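Local atomic coordinates of interphotoreceptor retinoid-binding protein (Xenopus laevis, PDB entry 1J7X), a protein that probably binds retinoids in the interphotoreceptor matrix and so takes part in their transport between the cells of the retina. Residues 216-221 against 236-241; 230-235 against 277-282. All blocks are in the same frame, centred on the assembly; numbering follows the deposited sequence.

The two interactions interleave along the chain: helix 216-226 leads into strand 231-234, which runs on into the loop 236-241, and the partner segment 277-282 comes later. In interaction 1 that loop folds back over the helix and holds the carboxylate of Glu218; in interaction 2 the strand pairs with the edge strand 280-281. Their centres lie about 12 Å apart; the centre of interaction 1 is about 4 Å from the centroid of the whole chain, that of interaction 2 about 15 Å. They touch twice: Ala221 O lies 3.5 Å from Ile232 CD1, and Ile236 CA packs against Pro278 CD. Both contacts thus share the continuous run 230-241.

Interaction 1. Residues 216-221 against 236-241; sequences AAEEFA and ITSGNL
Glu218 reaches out from helix 216-226 with its chain extended beyond CG (chi2 -176°) and places its carboxylate in the curve of the loop 236-241. Glu218 OE1 accepts two bonds, from Thr237 OG1 at 2.6 Å and from Gly239 N at 2.8 Å, both donors lying above the carboxylate plane. OE2 takes the backbone N-H of Asn240 on its syn lone pair, with Glu218 OE2 to Asn240 N at 2.9 Å. Three donors thus grip the two oxygens and fix the rotation of the group. Thr237 slides past the glutamate in the opposite direction, and its OG1 also bonds Val276 N, while Ser238 OG is bonded to Thr213 O. Gly239 has a positive phi (75°), which lets the chain turn so that the N-H groups of Gly239 and Asn240 both face the acid. An alanine at Glu218 would remove the acceptor of all three bonds and would probably let the loop drift from the helix. Beyond this tight polar centre the contact loosens: Leu241 CD2 rests 3.9 Å from Glu218 CB and equally far from Glu219 CG, and the exposed Asn240 marks the solvent side. The arrangement is a buried helix carboxylate bound by loop N-H and hydroxyl groups, here tying the helix that follows strand 204-209 to the loop after strand 231-234 in the ClpP/crotonase-like domain.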
ATOM      1  N   ALA A 216      -1.242  -1.078  -4.023  1.00 15.96           N
ATOM      2  CA  ALA A 216      -1.264   0.352  -4.364  1.00 15.43           C
ATOM      3  C   ALA A 216      -2.406   1.084  -3.693  1.00 14.79           C
ATOM      4  O   ALA A 216      -2.331   2.284  -3.385  1.00 14.78           O
ATOM      5  CB  ALA A 216      -1.308   0.584  -5.835  1.00 18.14           C
ATOM      6  N   ALA A 217      -3.592   0.416  -3.552  1.00 16.13           N
ATOM      7  CA  ALA A 217      -4.731   1.070  -2.892  1.00 12.01           C
ATOM      8  C   ALA A 217      -4.442   1.383  -1.420  1.00 13.11           C
ATOM      9  O   ALA A 217      -4.899   2.382  -0.910  1.00 14.61           O
ATOM     10  CB  ALA A 217      -6.012   0.220  -3.078  1.00 12.98           C
ATOM     11  N   GLU A 218      -3.760   0.458  -0.764  1.00 14.68           N
ATOM     12  CA  GLU A 218      -3.374   0.672   0.641  1.00 12.64           C
ATOM     13  C   GLU A 218      -2.383   1.851   0.795  1.00 13.76           C
ATOM     14  O   GLU A 218      -2.528   2.673   1.631  1.00 15.16           O
ATOM     15  CB  GLU A 218      -2.758  -0.634   1.193  1.00 15.24           C
ATOM     16  CG  GLU A 218      -3.706  -1.824   1.229  1.00 12.20           C
ATOM     17  CD  GLU A 218      -3.067  -3.078   1.893  1.00 16.38           C
ATOM     18  OE1 GLU A 218      -2.966  -3.105   3.213  1.00 19.29           O
ATOM     19  OE2 GLU A 218      -2.600  -3.982   1.168  1.00 21.08           O
ATOM     20  N   GLU A 219      -1.450   1.896  -0.167  1.00 15.33           N
ATOM     21  CA  GLU A 219      -0.462   2.974  -0.192  1.00 16.50           C
ATOM     22  C   GLU A 219      -1.103   4.268  -0.353  1.00 15.75           C
ATOM     23  O   GLU A 219      -0.808   5.223   0.370  1.00 16.76           O
ATOM     24  CB  GLU A 219       0.590   2.764  -1.244  1.00 18.83           C
ATOM     25  CG  GLU A 219       1.630   1.739  -0.844  1.00 28.30           C
ATOM     26  CD  GLU A 219       2.783   1.563  -1.896  1.00 32.14           C
ATOM     27  OE1 GLU A 219       3.100   2.553  -2.587  1.00 34.20           O
ATOM     28  OE2 GLU A 219       3.337   0.396  -1.954  1.00 31.68           O
ATOM     29  N   PHE A 220      -2.079   4.318  -1.267  1.00 16.10           N
ATOM     30  CA  PHE A 220      -2.873   5.586  -1.510  1.00 14.78           C
ATOM     31  C   PHE A 220      -3.607   6.012  -0.293  1.00 14.40           C
ATOM     32  O   PHE A 220      -3.545   7.219   0.141  1.00 16.33           O
ATOM     33  CB  PHE A 220      -3.820   5.449  -2.729  1.00 16.29           C
ATOM     34  CG  PHE A 220      -4.613   6.652  -2.987  1.00 13.53           C
ATOM     35  CD1 PHE A 220      -4.131   7.664  -3.711  1.00 23.03           C
ATOM     36  CD2 PHE A 220      -5.935   6.759  -2.514  1.00 13.44           C
ATOM     37  CE1 PHE A 220      -4.899   8.876  -3.814  1.00 20.55           C
ATOM     38  CE2 PHE A 220      -6.663   7.838  -2.736  1.00 18.19           C
ATOM     39  CZ  PHE A 220      -6.163   8.898  -3.379  1.00 19.65           C
ATOM     40  N   ALA A 221      -4.328   5.052   0.311  1.00 12.77           N
ATOM     41  CA  ALA A 221      -5.108   5.340   1.533  1.00 15.85           C
ATOM     42  C   ALA A 221      -4.160   5.801   2.705  1.00 15.63           C
ATOM     43  O   ALA A 221      -4.407   6.777   3.459  1.00 16.51           O
ATOM     44  CB  ALA A 221      -5.935   4.136   2.022  1.00 17.49           C
ATOM     45  N   ILE A 236      -9.656  -2.558   8.522  1.00 17.39           N
ATOM     46  CA  ILE A 236      -8.207  -2.600   8.395  1.00 16.62           C
ATOM     47  C   ILE A 236      -7.952  -3.355   7.076  1.00 17.73           C
ATOM     48  O   ILE A 236      -8.634  -4.356   6.743  1.00 20.20           O
ATOM     49  CB  ILE A 236      -7.585  -3.403   9.581  1.00 16.19           C
ATOM     50  CG1 ILE A 236      -7.786  -2.633  10.824  1.00 19.55           C
ATOM     51  CG2 ILE A 236      -6.182  -3.673   9.350  1.00 14.95           C
ATOM     52  CD1 ILE A 236      -7.648  -3.498  12.114  1.00 15.90           C
ATOM     53  N   THR A 237      -7.026  -2.863   6.290  1.00 16.84           N
ATOM     54  CA  THR A 237      -6.802  -3.404   4.958  1.00 18.11           C
ATOM     55  C   THR A 237      -6.032  -4.718   4.926  1.00 17.44           C
ATOM     56  O   THR A 237      -5.614  -5.188   5.993  1.00 22.21           O
ATOM     57  CB  THR A 237      -6.189  -2.346   4.048  1.00 17.62           C
ATOM     58  OG1 THR A 237      -4.898  -1.973   4.472  1.00 17.18           O
ATOM     59  CG2 THR A 237      -7.068  -1.017   4.065  1.00 21.83           C
ATOM     60  N   SER A 238      -5.824  -5.266   3.735  1.00 20.12           N
ATOM     61  CA  SER A 238      -5.308  -6.599   3.588  1.00 19.74           C
ATOM     62  C   SER A 238      -3.902  -6.809   4.076  1.00 21.59           C
ATOM     63  O   SER A 238      -3.610  -7.884   4.393  1.00 22.91           O
ATOM     64  CB  SER A 238      -5.410  -7.046   2.110  1.00 23.29           C
ATOM     65  OG  SER A 238      -4.486  -6.372   1.329  1.00 22.21           O
ATOM     66  N   GLY A 239      -3.065  -5.772   4.132  1.00 20.30           N
ATOM     67  CA  GLY A 239      -1.682  -5.902   4.518  1.00 22.78           C
ATOM     68  C   GLY A 239      -0.830  -6.507   3.478  1.00 26.93           C
ATOM     69  O   GLY A 239       0.189  -7.203   3.777  1.00 26.70           O
ATOM     70  N   ASN A 240      -1.182  -6.335   2.213  1.00 25.75           N
ATOM     71  CA  ASN A 240      -0.380  -6.875   1.133  1.00 27.14           C
ATOM     72  C   ASN A 240       0.281  -5.760   0.429  1.00 25.45           C
ATOM     73  O   ASN A 240      -0.355  -5.130  -0.392  1.00 28.16           O
ATOM     74  CB  ASN A 240      -1.287  -7.596   0.121  1.00 28.55           C
ATOM     75  CG  ASN A 240      -2.040  -8.805   0.714  1.00 36.37           C
ATOM     76  OD1 ASN A 240      -3.011  -9.289   0.117  1.00 43.47           O
ATOM     77  ND2 ASN A 240      -1.606  -9.271   1.890  1.00 49.24           N
ATOM     78  N   LEU A 241       1.504  -5.435   0.754  1.00 24.55           N
ATOM     79  CA  LEU A 241       2.263  -4.371   0.082  1.00 22.68           C
ATOM     80  C   LEU A 241       3.426  -5.037  -0.683  1.00 23.86           C
ATOM     81  O   LEU A 241       3.847  -6.147  -0.342  1.00 24.91           O
ATOM     82  CB  LEU A 241       2.862  -3.411   1.082  1.00 23.70           C
ATOM     83  CG  LEU A 241       1.890  -2.588   1.910  1.00 24.01           C
ATOM     84  CD1 LEU A 241       2.598  -1.647   2.890  1.00 27.42           C
ATOM     85  CD2 LEU A 241       1.029  -1.691   1.011  1.00 22.03           C
TER

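Interaction 2. Residues 230-235 against 277-282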
ATOM      1  N   ALA A 230      -7.062  13.097   4.054  1.00 18.27           N
ATOM      2  CA  ALA A 230      -8.356  12.554   4.189  1.00 19.82           C
ATOM      3  C   ALA A 230      -8.567  11.728   5.464  1.00 19.06           C
ATOM      4  O   ALA A 230      -7.621  11.283   6.083  1.00 19.14           O
ATOM      5  CB  ALA A 230      -8.577  11.667   2.984  1.00 21.99           C
ATOM      6  N   THR A 231      -9.807  11.478   5.745  1.00 19.79           N
ATOM      7  CA  THR A 231     -10.228  10.598   6.812  1.00 19.15           C
ATOM      8  C   THR A 231     -10.447   9.206   6.191  1.00 17.96           C
ATOM      9  O   THR A 231     -11.131   9.078   5.162  1.00 19.44           O
ATOM     10  CB  THR A 231     -11.498  11.111   7.441  1.00 20.95           C
ATOM     11  OG1 THR A 231     -11.334  12.438   7.966  1.00 21.47           O
ATOM     12  CG2 THR A 231     -11.949  10.212   8.577  1.00 27.19           C
ATOM     13  N   ILE A 232      -9.820   8.168   6.783  1.00 18.20           N
ATOM     14  CA  ILE A 232      -9.963   6.836   6.300  1.00 17.32           C
ATOM     15  C   ILE A 232     -11.086   6.151   7.097  1.00 18.53           C
ATOM     16  O   ILE A 232     -11.091   6.120   8.337  1.00 18.45           O
ATOM     17  CB  ILE A 232      -8.662   6.050   6.519  1.00 14.86           C
ATOM     18  CG1 ILE A 232      -7.452   6.839   6.004  1.00 15.44           C
ATOM     19  CG2 ILE A 232      -8.659   4.742   5.846  1.00 16.32           C
ATOM     20  CD1 ILE A 232      -7.686   7.295   4.491  1.00 19.66           C
ATOM     21  N   ILE A 233     -11.987   5.487   6.397  1.00 18.87           N
ATOM     22  CA  ILE A 233     -13.182   4.850   7.018  1.00 19.11           C
ATOM     23  C   ILE A 233     -13.386   3.443   6.508  1.00 19.48           C
ATOM     24  O   ILE A 233     -13.398   3.190   5.293  1.00 17.59           O
ATOM     25  CB  ILE A 233     -14.436   5.699   6.724  1.00 17.29           C
ATOM     26  CG1 ILE A 233     -14.165   7.110   7.139  1.00 20.65           C
ATOM     27  CG2 ILE A 233     -15.710   5.059   7.369  1.00 20.84           C
ATOM     28  CD1 ILE A 233     -15.293   8.047   6.643  1.00 23.83           C
ATOM     29  N   GLY A 234     -13.530   2.485   7.462  1.00 16.26           N
ATOM     30  CA  GLY A 234     -13.836   1.139   7.046  1.00 15.76           C
ATOM     31  C   GLY A 234     -13.039   0.125   7.833  1.00 18.01           C
ATOM     32  O   GLY A 234     -12.906   0.303   9.029  1.00 16.51           O
ATOM     33  N   GLU A 235     -12.633  -0.939   7.159  1.00 16.95           N
ATOM     34  CA  GLU A 235     -11.919  -2.029   7.800  1.00 17.48           C
ATOM     35  C   GLU A 235     -10.389  -1.844   7.678  1.00 19.49           C
ATOM     36  O   GLU A 235      -9.872  -1.232   6.762  1.00 17.07           O
ATOM     37  CB  GLU A 235     -12.301  -3.334   7.214  1.00 19.81           C
ATOM     38  CG  GLU A 235     -13.817  -3.609   7.294  1.00 22.68           C
ATOM     39  CD  GLU A 235     -14.237  -4.789   6.490  1.00 22.98           C
ATOM     40  OE1 GLU A 235     -13.523  -5.226   5.527  1.00 24.08           O
ATOM     41  OE2 GLU A 235     -15.402  -5.265   6.700  1.00 21.07           O
ATOM     42  N   VAL A 277      -4.823   1.229   9.052  1.00 18.14           N
ATOM     43  CA  VAL A 277      -5.775   1.262  10.153  1.00 17.65           C
ATOM     44  C   VAL A 277      -6.614   2.498  10.012  1.00 17.04           C
ATOM     45  O   VAL A 277      -6.104   3.633  10.094  1.00 18.08           O
ATOM     46  CB  VAL A 277      -5.026   1.311  11.531  1.00 18.19           C
ATOM     47  CG1 VAL A 277      -6.069   1.259  12.624  1.00 17.00           C
ATOM     48  CG2 VAL A 277      -4.209   0.117  11.665  1.00 14.40           C
ATOM     49  N   PRO A 278      -7.901   2.341   9.706  1.00 17.47           N
ATOM     50  CA  PRO A 278      -8.783   3.519   9.488  1.00 18.79           C
ATOM     51  C   PRO A 278      -8.886   4.419  10.711  1.00 19.50           C
ATOM     52  O   PRO A 278      -8.723   3.943  11.859  1.00 19.49           O
ATOM     53  CB  PRO A 278     -10.128   2.887   9.224  1.00 22.49           C
ATOM     54  CG  PRO A 278      -9.746   1.568   8.536  1.00 17.30           C
ATOM     55  CD  PRO A 278      -8.583   1.087   9.381  1.00 19.28           C
ATOM     56  N   ASP A 279      -9.206   5.680  10.471  1.00 17.86           N
ATOM     57  CA  ASP A 279      -9.491   6.638  11.505  1.00 18.97           C
ATOM     58  C   ASP A 279     -10.860   6.201  12.122  1.00 21.58           C
ATOM     59  O   ASP A 279     -11.030   6.154  13.365  1.00 22.07           O
ATOM     60  CB  ASP A 279      -9.607   8.021  10.928  1.00 20.95           C
ATOM     61  CG  ASP A 279      -8.352   8.456  10.353  1.00 20.15           C
ATOM     62  OD1 ASP A 279      -7.392   8.658  11.155  1.00 22.66           O
ATOM     63  OD2 ASP A 279      -8.111   8.526   9.120  1.00 19.76           O
ATOM     64  N   ALA A 280     -11.815   5.829  11.278  1.00 20.12           N
ATOM     65  CA  ALA A 280     -13.141   5.387  11.749  1.00 19.36           C
ATOM     66  C   ALA A 280     -13.348   3.939  11.339  1.00 20.68           C
ATOM     67  O   ALA A 280     -13.657   3.632  10.176  1.00 18.79           O
ATOM     68  CB  ALA A 280     -14.257   6.300  11.216  1.00 20.07           C
ATOM     69  N   ILE A 281     -13.107   3.020  12.261  1.00 17.82           N
ATOM     70  CA  ILE A 281     -13.213   1.639  12.039  1.00 17.30           C
ATOM     71  C   ILE A 281     -14.642   1.193  12.081  1.00 20.46           C
ATOM     72  O   ILE A 281     -15.289   1.388  13.134  1.00 24.10           O
ATOM     73  CB  ILE A 281     -12.354   0.837  13.028  1.00 17.41           C
ATOM     74  CG1 ILE A 281     -10.862   1.117  12.807  1.00 17.34           C
ATOM     75  CG2 ILE A 281     -12.587  -0.579  12.848  1.00 18.32           C
ATOM     76  CD1 ILE A 281      -9.902   0.452  13.788  1.00 22.74           C
ATOM     77  N   VAL A 282     -15.129   0.653  10.987  1.00 21.22           N
ATOM     78  CA  VAL A 282     -16.468   0.077  10.836  1.00 21.96           C
ATOM     79  C   VAL A 282     -16.381  -1.034   9.861  1.00 21.24           C
ATOM     80  O   VAL A 282     -15.428  -1.212   9.095  1.00 20.44           O
ATOM     81  CB  VAL A 282     -17.529   1.108  10.404  1.00 24.42           C
ATOM     82  CG1 VAL A 282     -17.568   2.235  11.325  1.00 22.97           C
ATOM     83  CG2 VAL A 282     -17.186   1.699   9.077  1.00 27.85           C
TER
HETATM   84  O   HOH W   1      -6.856  10.966   8.565  1.00 28.75           O
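Strand 231-234 pairs in parallel with the short strand 280-281 at the edge of the mixed sheet of the ClpP/crotonase-like domain. Ile232 O receives Ala280 N at 3.0 Å, nearly along the C=O axis, and Gly234 N gives to Ala280 O in a similar line. Val282 N then closes on Gly234 O, but from above the carbonyl plane. The side chains fit around this frame by shape. On the face carrying Ile233 and Ala280, Ile233 spreads its two branches: Ile233 CG1 stands beside the small Ala280 CB at 4.2 Å, and CG2 runs alongside Val282 CG2, the two side chains pointing the same way. Ala287, Lys290 and Ala291 of helix 287-296 cover Ile233 from beyond. The backbone angles of Gly234 (phi 138°) would jam a CB against the preceding carbonyl and so call for glycine. Val282 CG2, beside Ile233 CG2, also packs 4.0 Å from Gly234 CA. On the other side of the backbone, the Pro278 ring is the main bump. Its CG settles against the carbonyl oxygens of Gly234 and Glu235, while its CB meets Ile232 CG2 at about a right angle between the two side chains. Asp279 fills the end of the pairing, its CB against Thr231 CG2 and its CG anti to the carbonyl carbon (chi1 -64°), which sets OD2 against the backbone N-H of Ile232. Asp279 OD2 accepts Ile232 N on its anti lone pair at 2.9 Å, with an N-H...O angle of 176°, and a water bridges this same oxygen to Ala230 O, donating to each.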